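Long-range contacts in hydrolase, haloacid dehalogenase-like family (Streptococcus pneumoniae, PDB 2FI1), which acts as a hydrolase of the haloacid dehalogenase-like family, probably on phosphate esters, and binds a calcium ion in this crystal: residues G98-H106 with S142-I152; D19-V29 with H41-K49. All blocks are in the same frame, centred on the assembly; numbering follows the deposited sequence.

Contact 1 (G98-H106 with S142-I152)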
loop_
_atom_site.group_PDB
_atom_site.type_symbol
_atom_site.label_atom_id
_atom_site.label_comp_id
_atom_site.label_asym_id
_atom_site.label_seq_id
_atom_site.Cartn_x
_atom_site.Cartn_y
_atom_site.Cartn_z
ATOM N N GLY A 98 -7.588 -1.468 21.749
ATOM C CA GLY A 98 -8.802 -2.164 21.355
ATOM C C GLY A 98 -9.236 -1.876 19.927
ATOM O O GLY A 98 -10.326 -2.279 19.514
ATOM N N GLY A 99 -8.391 -1.197 19.158
ATOM C CA GLY A 99 -8.719 -0.908 17.769
ATOM C C GLY A 99 -8.702 -2.154 16.915
ATOM O O GLY A 99 -8.076 -3.153 17.268
ATOM N N ARG A 100 -9.427 -2.092 15.804
ATOM C CA ARG A 100 -9.435 -3.157 14.806
ATOM C C ARG A 100 -8.898 -2.609 13.498
ATOM O O ARG A 100 -9.108 -1.437 13.170
ATOM C CB ARG A 100 -10.839 -3.713 14.546
ATOM C CG ARG A 100 -11.493 -4.345 15.764
ATOM C CD ARG A 100 -12.835 -4.939 15.432
ATOM N NE ARG A 100 -13.797 -3.923 15.025
ATOM C CZ ARG A 100 -15.072 -4.174 14.733
ATOM N NH1 ARG A 100 -15.551 -5.405 14.803
ATOM N NH2 ARG A 100 -15.867 -3.182 14.371
ATOM N N HIS A 101 -8.229 -3.490 12.754
ATOM C CA HIS A 101 -7.641 -3.181 11.471
ATOM C C HIS A 101 -8.294 -4.025 10.401
ATOM O O HIS A 101 -8.513 -5.214 10.583
ATOM C CB HIS A 101 -6.149 -3.501 11.462
ATOM C CG HIS A 101 -5.361 -2.794 12.512
ATOM N ND1 HIS A 101 -5.080 -1.446 12.455
ATOM C CD2 HIS A 101 -4.781 -3.259 13.644
ATOM C CE1 HIS A 101 -4.364 -1.108 13.514
ATOM N NE2 HIS A 101 -4.168 -2.187 14.247
ATOM N N PHE A 102 -8.563 -3.391 9.268
ATOM C CA PHE A 102 -9.076 -4.048 8.074
ATOM C C PHE A 102 -8.208 -3.625 6.913
ATOM O O PHE A 102 -7.548 -2.589 6.967
ATOM C CB PHE A 102 -10.534 -3.662 7.816
ATOM C CG PHE A 102 -11.428 -3.953 8.975
ATOM C CD1 PHE A 102 -12.055 -5.176 9.093
ATOM C CD2 PHE A 102 -11.605 -3.017 9.978
ATOM C CE1 PHE A 102 -12.866 -5.441 10.183
ATOM C CE2 PHE A 102 -12.406 -3.290 11.062
ATOM C CZ PHE A 102 -13.030 -4.491 11.164
ATOM N N LEU A 103 -8.206 -4.418 5.849
ATOM C CA LEU A 103 -7.437 -4.070 4.654
ATOM C C LEU A 103 -8.312 -4.262 3.437
ATOM O O LEU A 103 -8.991 -5.286 3.336
ATOM C CB LEU A 103 -6.186 -4.940 4.538
ATOM C CG LEU A 103 -5.132 -4.629 3.471
ATOM C CD1 LEU A 103 -4.420 -3.361 3.757
ATOM C CD2 LEU A 103 -4.127 -5.764 3.437
ATOM N N VAL A 104 -8.320 -3.275 2.539
ATOM C CA VAL A 104 -9.008 -3.409 1.252
ATOM C C VAL A 104 -7.984 -3.256 0.142
ATOM O O VAL A 104 -7.271 -2.251 0.078
ATOM C CB VAL A 104 -10.134 -2.381 1.088
ATOM C CG1 VAL A 104 -10.730 -2.444 -0.322
ATOM C CG2 VAL A 104 -11.217 -2.627 2.110
ATOM N N SER A 105 -7.932 -4.266 -0.724
ATOM C CA SER A 105 -7.035 -4.261 -1.871
ATOM C C SER A 105 -7.794 -4.711 -3.110
ATOM O O SER A 105 -8.699 -5.532 -3.036
ATOM C CB SER A 105 -5.869 -5.212 -1.633
ATOM O OG SER A 105 -4.982 -5.245 -2.754
ATOM N N HIS A 106 -7.366 -4.170 -4.242
ATOM C CA HIS A 106 -7.843 -4.615 -5.548
ATOM C C HIS A 106 -7.063 -5.803 -6.075
ATOM O O HIS A 106 -7.468 -6.388 -7.078
ATOM C CB HIS A 106 -7.662 -3.514 -6.570
ATOM C CG HIS A 106 -8.371 -2.246 -6.238
ATOM N ND1 HIS A 106 -7.972 -1.029 -6.739
ATOM C CD2 HIS A 106 -9.471 -2.003 -5.484
ATOM C CE1 HIS A 106 -8.788 -0.089 -6.295
ATOM N NE2 HIS A 106 -9.707 -0.654 -5.536
ATOM N N SER A 142 -16.974 -2.093 -1.146
ATOM C CA SER A 142 -16.209 -2.903 -0.205
ATOM C C SER A 142 -16.154 -2.287 1.188
ATOM O O SER A 142 -16.232 -3.009 2.181
ATOM C CB SER A 142 -14.795 -3.195 -0.724
ATOM O OG SER A 142 -14.085 -2.025 -1.049
ATOM N N MET A 143 -16.057 -0.967 1.265
ATOM C CA MET A 143 -16.017 -0.329 2.588
ATOM C C MET A 143 -17.412 -0.339 3.248
ATOM O O MET A 143 -17.496 -0.500 4.454
ATOM C CB MET A 143 -15.325 1.048 2.555
ATOM C CG MET A 143 -13.703 1.023 2.658
ATOM S SD MET A 143 -13.160 2.617 2.209
ATOM C CE MET A 143 -11.662 2.148 1.335
ATOM N N LEU A 144 -18.487 -0.252 2.461
ATOM C CA LEU A 144 -19.840 -0.412 3.013
ATOM C C LEU A 144 -20.071 -1.838 3.506
ATOM O O LEU A 144 -20.749 -2.059 4.510
ATOM C CB LEU A 144 -20.903 -0.031 1.978
ATOM C CG LEU A 144 -20.996 1.471 1.689
ATOM C CD1 LEU A 144 -21.829 1.748 0.450
ATOM C CD2 LEU A 144 -21.551 2.242 2.891
ATOM N N TYR A 145 -19.510 -2.813 2.802
ATOM C CA TYR A 145 -19.564 -4.207 3.243
ATOM C C TYR A 145 -18.919 -4.347 4.624
ATOM O O TYR A 145 -19.471 -4.990 5.515
ATOM C CB TYR A 145 -18.874 -5.129 2.224
ATOM C CG TYR A 145 -18.326 -6.425 2.774
ATOM C CD1 TYR A 145 -19.148 -7.515 3.010
ATOM C CD2 TYR A 145 -16.959 -6.581 3.014
ATOM C CE1 TYR A 145 -18.639 -8.712 3.492
ATOM C CE2 TYR A 145 -16.437 -7.762 3.497
ATOM C CZ TYR A 145 -17.279 -8.840 3.733
ATOM O OH TYR A 145 -16.793 -10.033 4.208
ATOM N N LEU A 146 -17.733 -3.767 4.797
ATOM C CA LEU A 146 -17.053 -3.833 6.087
ATOM C C LEU A 146 -17.824 -3.089 7.172
ATOM O O LEU A 146 -17.936 -3.564 8.301
ATOM C CB LEU A 146 -15.631 -3.277 5.986
ATOM C CG LEU A 146 -14.619 -4.128 5.213
ATOM C CD1 LEU A 146 -13.304 -3.368 5.091
ATOM C CD2 LEU A 146 -14.423 -5.494 5.857
ATOM N N ARG A 147 -18.333 -1.918 6.822
ATOM C CA ARG A 147 -19.104 -1.115 7.773
ATOM C C ARG A 147 -20.323 -1.878 8.286
ATOM O O ARG A 147 -20.619 -1.846 9.488
ATOM C CB ARG A 147 -19.530 0.203 7.132
ATOM C CG ARG A 147 -20.361 1.094 8.031
ATOM C CD ARG A 147 -21.171 2.057 7.206
ATOM N NE ARG A 147 -20.599 3.388 7.275
ATOM C CZ ARG A 147 -20.968 4.327 8.143
ATOM N NH1 ARG A 147 -21.916 4.108 9.055
ATOM N NH2 ARG A 147 -20.366 5.504 8.105
ATOM N N GLU A 148 -21.028 -2.559 7.387
ATOM C CA GLU A 148 -22.203 -3.349 7.761
ATOM C C GLU A 148 -21.815 -4.603 8.540
ATOM O O GLU A 148 -22.352 -4.889 9.615
ATOM C CB GLU A 148 -23.007 -3.723 6.504
ATOM C CG GLU A 148 -24.269 -4.558 6.766
ATOM C CD GLU A 148 -25.029 -4.921 5.494
ATOM O OE1 GLU A 148 -25.117 -4.077 4.572
ATOM O OE2 GLU A 148 -25.554 -6.057 5.425
ATOM N N LYS A 149 -20.857 -5.356 8.019
ATOM C CA LYS A 149 -20.502 -6.636 8.617
ATOM C C LYS A 149 -19.916 -6.460 10.011
ATOM O O LYS A 149 -20.211 -7.254 10.918
ATOM C CB LYS A 149 -19.506 -7.384 7.723
ATOM C CG LYS A 149 -19.052 -8.725 8.278
ATOM C CD LYS A 149 -18.262 -9.528 7.252
ATOM C CE LYS A 149 -17.804 -10.847 7.835
ATOM N NZ LYS A 149 -16.975 -11.613 6.849
ATOM N N TYR A 150 -19.081 -5.431 10.167
ATOM C CA TYR A 150 -18.364 -5.190 11.418
ATOM C C TYR A 150 -18.973 -4.043 12.219
ATOM O O TYR A 150 -18.442 -3.642 13.254
ATOM C CB TYR A 150 -16.860 -4.991 11.140
ATOM C CG TYR A 150 -16.245 -6.280 10.647
ATOM C CD1 TYR A 150 -15.966 -7.308 11.525
ATOM C CD2 TYR A 150 -15.997 -6.494 9.287
ATOM C CE1 TYR A 150 -15.443 -8.510 11.079
ATOM C CE2 TYR A 150 -15.469 -7.690 8.837
ATOM C CZ TYR A 150 -15.198 -8.696 9.734
ATOM O OH TYR A 150 -14.685 -9.911 9.337
ATOM N N GLN A 151 -20.117 -3.549 11.758
ATOM C CA GLN A 151 -20.897 -2.558 12.503
ATOM C C GLN A 151 -19.998 -1.416 12.972
ATOM O O GLN A 151 -19.887 -1.087 14.154
ATOM C CB GLN A 151 -21.661 -3.255 13.628
ATOM C CG GLN A 151 -22.775 -4.113 13.053
ATOM C CD GLN A 151 -23.460 -4.966 14.082
ATOM O OE1 GLN A 151 -22.889 -5.936 14.580
ATOM N NE2 GLN A 151 -24.711 -4.626 14.391
ATOM N N ILE A 152 -19.352 -0.802 11.985
ATOM C CA ILE A 152 -18.365 0.236 12.210
ATOM C C ILE A 152 -19.050 1.585 12.426
ATOM O O ILE A 152 -19.670 2.128 11.505
ATOM C CB ILE A 152 -17.381 0.327 10.996
ATOM C CG1 ILE A 152 -16.644 -1.003 10.808
ATOM C CG2 ILE A 152 -16.403 1.472 11.188
ATOM C CD1 ILE A 152 -15.693 -1.032 9.616
HETATM O O HOH W 1 -18.390 -5.990 15.285
#
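F102 and V104 of strand 100-104 press their side chains onto L146 of helix 142-149, and the ring of Y150 closes the row just past the helix end. The packing is tight here. F102 sends CE1 over one face of the Y150 ring, 3.4 Å from CD2 of Y150, with the two ring planes inclined at 49°. CD1 of L146 is wedged between CG2 of V104, at 3.7 Å, and CB of F102, while CD2 faces CD1 of the F102 ring at 4.0 Å. V104, β-branched and well suited to a strand, spreads two methyls toward the helix, CG1 to OG of S142 (3.5 Å) and CG2 to L146.

Toward the other end the contact turns polar and wetter. R100, bent at chi3 (-65°), brings NH2 to the carbonyl O of Y150 at 2.8 Å in a nearly straight bond (164°), the oxygen lying close to the guanidinium plane. A water joins NH1 of R100 to the same oxygen. NE of R100 forms a salt bridge with D8 of the adjacent strand 8-11, while NH2 reaches the Schellman turn of Q151; a long side chain with several N-H groups can serve both. The hydroxyl of Y150 is bonded to E126. A helix lying nearly antiparallel to a strand of a parallel sheet and covering one of its faces is characteristic of the Rossmann-like core of haloacid dehalogenase-like hydrolases.

Contact 2 (D19-V29 with H41-K49)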
loop_
_atom_site.group_PDB
_atom_site.type_symbol
_atom_site.label_atom_id
_atom_site.label_comp_id
_atom_site.label_asym_id
_atom_site.label_seq_id
_atom_site.Cartn_x
_atom_site.Cartn_y
_atom_site.Cartn_z
ATOM N N ASP A 19 5.767 -0.215 1.318
ATOM C CA ASP A 19 6.551 0.670 0.460
ATOM C C ASP A 19 6.927 -0.106 -0.809
ATOM O O ASP A 19 8.085 -0.483 -1.021
ATOM C CB ASP A 19 7.781 1.168 1.221
ATOM C CG ASP A 19 8.475 2.339 0.541
ATOM O OD1 ASP A 19 8.104 2.682 -0.600
ATOM O OD2 ASP A 19 9.395 2.904 1.173
ATOM N N ASN A 20 5.934 -0.351 -1.657
ATOM C CA ASN A 20 6.182 -1.091 -2.888
ATOM C C ASN A 20 7.112 -0.331 -3.824
ATOM O O ASN A 20 7.844 -0.953 -4.600
ATOM C CB ASN A 20 4.881 -1.438 -3.612
ATOM C CG ASN A 20 4.056 -0.224 -3.930
ATOM O OD1 ASN A 20 3.358 0.303 -3.060
ATOM N ND2 ASN A 20 4.114 0.235 -5.183
ATOM N N TYR A 21 7.106 0.996 -3.780
ATOM C CA TYR A 21 7.998 1.729 -4.677
ATOM C C TYR A 21 9.452 1.557 -4.280
ATOM O O TYR A 21 10.332 1.693 -5.127
ATOM C CB TYR A 21 7.576 3.197 -4.825
ATOM C CG TYR A 21 6.264 3.316 -5.570
ATOM C CD1 TYR A 21 6.159 2.908 -6.897
ATOM C CD2 TYR A 21 5.129 3.807 -4.948
ATOM C CE1 TYR A 21 4.947 2.989 -7.577
ATOM C CE2 TYR A 21 3.917 3.896 -5.623
ATOM C CZ TYR A 21 3.839 3.480 -6.930
ATOM O OH TYR A 21 2.644 3.573 -7.609
ATOM N N GLU A 22 9.729 1.219 -3.022
ATOM C CA GLU A 22 11.122 0.980 -2.621
ATOM C C GLU A 22 11.680 -0.302 -3.233
ATOM O O GLU A 22 12.793 -0.311 -3.766
ATOM C CB GLU A 22 11.267 0.945 -1.093
ATOM C CG GLU A 22 12.698 0.774 -0.594
ATOM C CD GLU A 22 13.623 1.878 -1.050
ATOM O OE1 GLU A 22 13.130 2.987 -1.332
ATOM O OE2 GLU A 22 14.844 1.618 -1.142
ATOM N N THR A 23 10.923 -1.389 -3.152
ATOM C CA THR A 23 11.370 -2.635 -3.747
ATOM C C THR A 23 11.450 -2.517 -5.277
ATOM O O THR A 23 12.377 -3.036 -5.906
ATOM C CB THR A 23 10.488 -3.831 -3.317
ATOM O OG1 THR A 23 9.119 -3.437 -3.248
ATOM C CG2 THR A 23 10.922 -4.373 -1.958
ATOM N N SER A 24 10.495 -1.816 -5.883
ATOM C CA SER A 24 10.522 -1.612 -7.322
ATOM C C SER A 24 11.706 -0.745 -7.738
ATOM O O SER A 24 12.375 -1.045 -8.726
ATOM C CB SER A 24 9.206 -0.997 -7.782
ATOM O OG SER A 24 8.134 -1.917 -7.612
ATOM N N THR A 25 11.997 0.298 -6.968
ATOM C CA THR A 25 13.149 1.159 -7.255
ATOM C C THR A 25 14.451 0.369 -7.172
ATOM O O THR A 25 15.313 0.484 -8.047
ATOM C CB THR A 25 13.192 2.370 -6.308
ATOM O OG1 THR A 25 12.057 3.207 -6.567
ATOM C CG2 THR A 25 14.469 3.188 -6.489
ATOM N N ALA A 26 14.597 -0.442 -6.139
ATOM C CA ALA A 26 15.794 -1.254 -6.004
ATOM C C ALA A 26 15.973 -2.131 -7.234
ATOM O O ALA A 26 17.066 -2.190 -7.810
ATOM C CB ALA A 26 15.725 -2.096 -4.733
ATOM N N ALA A 27 14.899 -2.784 -7.664
ATOM C CA ALA A 27 14.942 -3.636 -8.861
ATOM C C ALA A 27 15.224 -2.833 -10.139
ATOM O O ALA A 27 15.961 -3.284 -11.010
ATOM C CB ALA A 27 13.659 -4.399 -9.009
ATOM N N PHE A 28 14.650 -1.641 -10.254
ATOM C CA PHE A 28 14.808 -0.824 -11.452
ATOM C C PHE A 28 16.252 -0.319 -11.570
ATOM O O PHE A 28 16.864 -0.373 -12.640
ATOM C CB PHE A 28 13.817 0.337 -11.390
ATOM C CG PHE A 28 13.578 1.025 -12.706
ATOM C CD1 PHE A 28 12.440 0.744 -13.446
ATOM C CD2 PHE A 28 14.469 1.979 -13.188
ATOM C CE1 PHE A 28 12.193 1.398 -14.649
ATOM C CE2 PHE A 28 14.234 2.627 -14.385
ATOM C CZ PHE A 28 13.097 2.338 -15.122
ATOM N N VAL A 29 16.804 0.150 -10.458
ATOM C CA VAL A 29 18.190 0.626 -10.424
ATOM C C VAL A 29 19.150 -0.524 -10.749
ATOM O O VAL A 29 20.082 -0.355 -11.543
ATOM C CB VAL A 29 18.507 1.256 -9.046
ATOM C CG1 VAL A 29 20.010 1.493 -8.866
ATOM C CG2 VAL A 29 17.739 2.565 -8.863
ATOM N N HIS A 41 18.359 6.833 -6.701
ATOM C CA HIS A 41 17.179 6.307 -6.033
ATOM C C HIS A 41 15.969 7.228 -6.111
ATOM O O HIS A 41 14.884 6.808 -6.516
ATOM C CB HIS A 41 17.515 6.024 -4.565
ATOM C CG HIS A 41 16.327 5.653 -3.734
ATOM N ND1 HIS A 41 15.469 6.591 -3.205
ATOM C CD2 HIS A 41 15.846 4.445 -3.356
ATOM C CE1 HIS A 41 14.508 5.976 -2.536
ATOM N NE2 HIS A 41 14.721 4.673 -2.603
ATOM N N ASP A 42 16.131 8.484 -5.701
ATOM C CA ASP A 42 14.975 9.357 -5.542
ATOM C C ASP A 42 14.309 9.671 -6.881
ATOM O O ASP A 42 13.088 9.773 -6.946
ATOM C CB ASP A 42 15.355 10.660 -4.824
ATOM C CG ASP A 42 15.713 10.456 -3.366
ATOM O OD1 ASP A 42 15.702 9.307 -2.875
ATOM O OD2 ASP A 42 16.015 11.481 -2.705
ATOM N N SER A 43 15.098 9.811 -7.941
ATOM C CA SER A 43 14.539 10.071 -9.274
ATOM C C SER A 43 13.740 8.888 -9.781
ATOM O O SER A 43 12.651 9.059 -10.331
ATOM C CB SER A 43 15.629 10.382 -10.293
ATOM O OG SER A 43 16.300 11.592 -9.970
ATOM N N VAL A 44 14.304 7.698 -9.619
ATOM C CA VAL A 44 13.655 6.475 -10.076
ATOM C C VAL A 44 12.368 6.223 -9.282
ATOM O O VAL A 44 11.331 5.885 -9.860
ATOM C CB VAL A 44 14.621 5.281 -9.993
ATOM C CG1 VAL A 44 13.900 3.959 -10.205
ATOM C CG2 VAL A 44 15.732 5.435 -11.032
ATOM N N TYR A 45 12.426 6.425 -7.976
ATOM C CA TYR A 45 11.279 6.225 -7.101
ATOM C C TYR A 45 10.133 7.142 -7.523
ATOM O O TYR A 45 8.984 6.710 -7.676
ATOM C CB TYR A 45 11.732 6.495 -5.659
ATOM C CG TYR A 45 10.786 6.123 -4.547
ATOM C CD1 TYR A 45 10.995 4.982 -3.790
ATOM C CD2 TYR A 45 9.716 6.933 -4.212
ATOM C CE1 TYR A 45 10.155 4.656 -2.747
ATOM C CE2 TYR A 45 8.866 6.605 -3.177
ATOM C CZ TYR A 45 9.094 5.468 -2.447
ATOM O OH TYR A 45 8.230 5.171 -1.415
ATOM N N GLN A 46 10.434 8.420 -7.725
ATOM C CA GLN A 46 9.408 9.367 -8.121
ATOM C C GLN A 46 8.844 9.028 -9.489
ATOM O O GLN A 46 7.629 9.122 -9.707
ATOM C CB GLN A 46 9.961 10.799 -8.087
ATOM C CG GLN A 46 8.992 11.883 -8.558
ATOM C CD GLN A 46 7.722 11.945 -7.755
ATOM O OE1 GLN A 46 7.701 11.604 -6.564
ATOM N NE2 GLN A 46 6.635 12.390 -8.406
ATOM N N ALA A 47 9.708 8.635 -10.417
ATOM C CA ALA A 47 9.245 8.266 -11.754
ATOM C C ALA A 47 8.297 7.070 -11.709
ATOM O O ALA A 47 7.269 7.070 -12.395
ATOM C CB ALA A 47 10.403 7.979 -12.664
ATOM N N LEU A 48 8.650 6.045 -10.944
ATOM C CA LEU A 48 7.776 4.875 -10.789
ATOM C C LEU A 48 6.440 5.245 -10.156
ATOM O O LEU A 48 5.404 4.672 -10.500
ATOM C CB LEU A 48 8.483 3.776 -9.998
ATOM C CG LEU A 48 9.610 3.090 -10.774
ATOM C CD1 LEU A 48 10.440 2.259 -9.834
ATOM C CD2 LEU A 48 9.043 2.220 -11.901
ATOM N N LYS A 49 6.444 6.223 -9.254
ATOM C CA LYS A 49 5.203 6.693 -8.629
ATOM C C LYS A 49 4.271 7.340 -9.641
ATOM O O LYS A 49 3.039 7.322 -9.456
ATOM C CB LYS A 49 5.490 7.681 -7.496
ATOM C CG LYS A 49 5.964 7.046 -6.229
ATOM C CD LYS A 49 6.049 8.057 -5.080
ATOM C CE LYS A 49 4.723 8.289 -4.400
ATOM N NZ LYS A 49 4.829 9.303 -3.301
HETATM O O HOH W 2 1.290 6.382 -7.067
#
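Helices 20-29 and 41-49 run at 119° to each other with their axes 9.1 Å apart, and the backbones come nearest at T25 and Y45. Such closeness suits a small residue: T25 is a knob among H41, V44, Y45 and L48. With chi1 at -66° its OG1 lies beside the backbone N, bonding the carbonyl O of Y21 at 2.7 Å, and the methyl CG2 turns toward V44 and the H41 ring. In return L48 is a knob among Y21, S24, T25 and F28. F28 lays CD2 3.6 Å from CG1 of V44, and its ring meets F66 and Y70 edge-to-face; these helices probably belong to the helical cap that many haloacid dehalogenase-like enzymes insert after the first core strand.

Polar bonds tie the outer side. NE2 of H41 gives a nearly straight bond (171°) of 2.6 Å to the syn lone pair of OE1 of E22, in the imidazole plane; ND1 donates a hydrogen bond to OD1 of D42, and two such carboxylates would probably favour a protonated histidine. The hydroxyl of Y45 donates to OD1 of D19 at 2.6 Å, an oxygen that also weakly caps helix 20-29. CB of Y21 sits over one face of the Y45 ring, 3.8 Å from its centroid, and CG of K49 makes a CH-pi contact over one face of the Y21 ring, since an aliphatic chain can cover a ring while its charge goes elsewhere.

Overall arrangement
Contact 2 comes first along the chain and closes before contact 1 opens; their centres are about 30 Å apart, on opposite sides of the chain's centre, and their nearest atoms about 10 Å apart, with no touch. Contact 1 belongs to the five-stranded parallel sheet, joining strand 100-104 to helix 141-149. Contact 2 joins two helices, 20-34 and 41-50, of the all-helical part that follows strand 8-11. The calcium ion, held by D12, G14 and D160, is about 10 Å from the side chain of V104 and about 7 Å from that of Y21. This is consistent with a core and a cap that meet near the metal site, which probably marks the active site in this family.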